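Local coordinates for LPXTG cell wall surface protein (Streptococcus gordonii, PDB 4IGB) that is a wall-anchored surface protein, represented by its N-terminal region with an adhesin-family N2 domain, and probably mediates bacterial attachment, at residues D198-D203 with T245-G250. Sequence-based numbering, arbitrary orientation.
Sequences DIDAID and TQITGG. With NA (sodium ion), chain M.
Asp198, Asp200 and Thr248 bring two loops together around a sodium ion. Each aspartate gives one carboxylate oxygen, Asp198 OD1 at 2.6 Å and Asp200 OD2 at 2.7 Å from the ion, while Thr248 supplies its backbone O at 2.5 Å. Water 2 and one further atom from elsewhere complete the shell. Hard, anionic carboxylates suit a small alkali cation, and two of them flanking a single residue can both turn to it.

Asp200 OD2 does double duty: with its anti lone pair it also accepts a nearly straight hydrogen bond (170°) from Thr248 N, 3.0 Å away. Thr248 thus meets this oxygen through its N-H and the ion through its main-chain carbonyl. With its CG between the backbone N and carbonyl carbon (chi1 85°), Asp200 reaches both the ion and Thr248 N. The threonine hydroxyl adds side-chain links: OG1 hydrogen-bonds Ser258 OG and lies 3.2 Å from Asp198 OD1, a weak bond at best, its one proton being unassigned.

Farther out, water 1 bridges the backbones, donating to Ile199 O and Gln246 O and accepting from Thr245 N. At the edge, Ile202 CD1 lies against the Thr245 carbonyl group, 3.9 Å from its C. Glu209 OE1 accepts from the backbone N-H groups of Asp200 and Ala201.

The cation probably offsets repulsion between the two carboxylates, tying together N-terminal-domain loops that lack regular strand pairing here.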
# COMPACT_ATOMS: atom_id res chain seq x y z
N ASP B 198 14.65 -7.94 -3.51
CA ASP B 198 16.04 -8.20 -3.22
C ASP B 198 16.26 -8.74 -1.82
O ASP B 198 17.25 -8.41 -1.17
CB ASP B 198 16.90 -6.93 -3.39
CG ASP B 198 18.39 -7.27 -3.47
OD1 ASP B 198 18.71 -8.34 -4.04
OD2 ASP B 198 19.23 -6.51 -2.95
N ILE B 199 15.34 -9.59 -1.37
CA ILE B 199 15.55 -10.27 -0.10
C ILE B 199 16.47 -11.46 -0.34
O ILE B 199 15.99 -12.55 -0.68
CB ILE B 199 14.23 -10.79 0.50
CG1 ILE B 199 13.21 -9.64 0.56
CG2 ILE B 199 14.49 -11.45 1.87
CD1 ILE B 199 13.76 -8.38 1.19
N ASP B 200 17.78 -11.26 -0.14
CA ASP B 200 18.77 -12.20 -0.68
C ASP B 200 20.07 -12.29 0.09
O ASP B 200 20.98 -13.00 -0.33
CB ASP B 200 19.06 -11.85 -2.15
CG ASP B 200 20.13 -10.76 -2.30
OD1 ASP B 200 20.25 -9.92 -1.40
OD2 ASP B 200 20.85 -10.75 -3.32
N ALA B 201 20.19 -11.59 1.21
CA ALA B 201 21.44 -11.61 1.95
C ALA B 201 21.50 -12.78 2.92
O ALA B 201 20.54 -13.06 3.62
CB ALA B 201 21.68 -10.29 2.69
N ILE B 202 22.65 -13.45 2.94
CA ILE B 202 22.92 -14.52 3.88
C ILE B 202 24.38 -14.41 4.28
O ILE B 202 25.25 -14.27 3.43
CB ILE B 202 22.65 -15.91 3.24
CG1 ILE B 202 21.20 -15.98 2.73
CG2 ILE B 202 22.96 -17.04 4.22
CD1 ILE B 202 20.78 -17.34 2.22
N ASP B 203 24.66 -14.43 5.58
CA ASP B 203 26.05 -14.30 6.03
C ASP B 203 26.61 -15.63 6.54
O ASP B 203 25.93 -16.66 6.49
CB ASP B 203 26.22 -13.17 7.06
CG ASP B 203 25.52 -13.47 8.39
OD1 ASP B 203 25.08 -14.62 8.61
OD2 ASP B 203 25.44 -12.53 9.23
N THR B 245 17.10 -17.05 0.17
CA THR B 245 17.75 -18.33 -0.12
C THR B 245 18.95 -18.19 -1.06
O THR B 245 19.80 -19.08 -1.10
CB THR B 245 16.78 -19.38 -0.69
OG1 THR B 245 16.23 -18.91 -1.93
CG2 THR B 245 15.65 -19.65 0.29
N GLN B 246 19.02 -17.10 -1.82
CA GLN B 246 20.10 -16.95 -2.78
C GLN B 246 20.30 -15.52 -3.25
O GLN B 246 19.40 -14.69 -3.15
CB GLN B 246 19.87 -17.86 -3.99
CG GLN B 246 18.54 -17.62 -4.70
CD GLN B 246 18.46 -18.31 -6.05
OE1 GLN B 246 18.08 -19.49 -6.16
NE2 GLN B 246 18.82 -17.58 -7.10
N ILE B 247 21.50 -15.25 -3.76
CA ILE B 247 21.82 -13.95 -4.34
C ILE B 247 20.96 -13.71 -5.56
O ILE B 247 20.72 -14.62 -6.35
CB ILE B 247 23.29 -13.91 -4.76
CG1 ILE B 247 24.17 -14.32 -3.59
CG2 ILE B 247 23.66 -12.51 -5.23
CD1 ILE B 247 24.18 -13.31 -2.49
N THR B 248 20.48 -12.48 -5.71
CA THR B 248 19.74 -12.07 -6.90
C THR B 248 20.26 -10.72 -7.35
O THR B 248 20.41 -9.82 -6.53
CB THR B 248 18.22 -11.92 -6.63
OG1 THR B 248 18.02 -11.09 -5.48
CG2 THR B 248 17.57 -13.27 -6.40
N GLY B 249 20.52 -10.58 -8.64
CA GLY B 249 20.98 -9.31 -9.16
C GLY B 249 20.08 -8.78 -10.25
O GLY B 249 19.45 -9.56 -10.97
N GLY B 250 20.02 -7.46 -10.37
CA GLY B 250 19.19 -6.82 -11.38
C GLY B 250 17.73 -6.70 -10.96
O GLY B 250 17.19 -7.55 -10.25
NA NA M . 21.30 -8.45 -4.57
O HOH W 1 16.73 -15.01 -1.95
O HOH W 2 21.27 -6.32 -5.77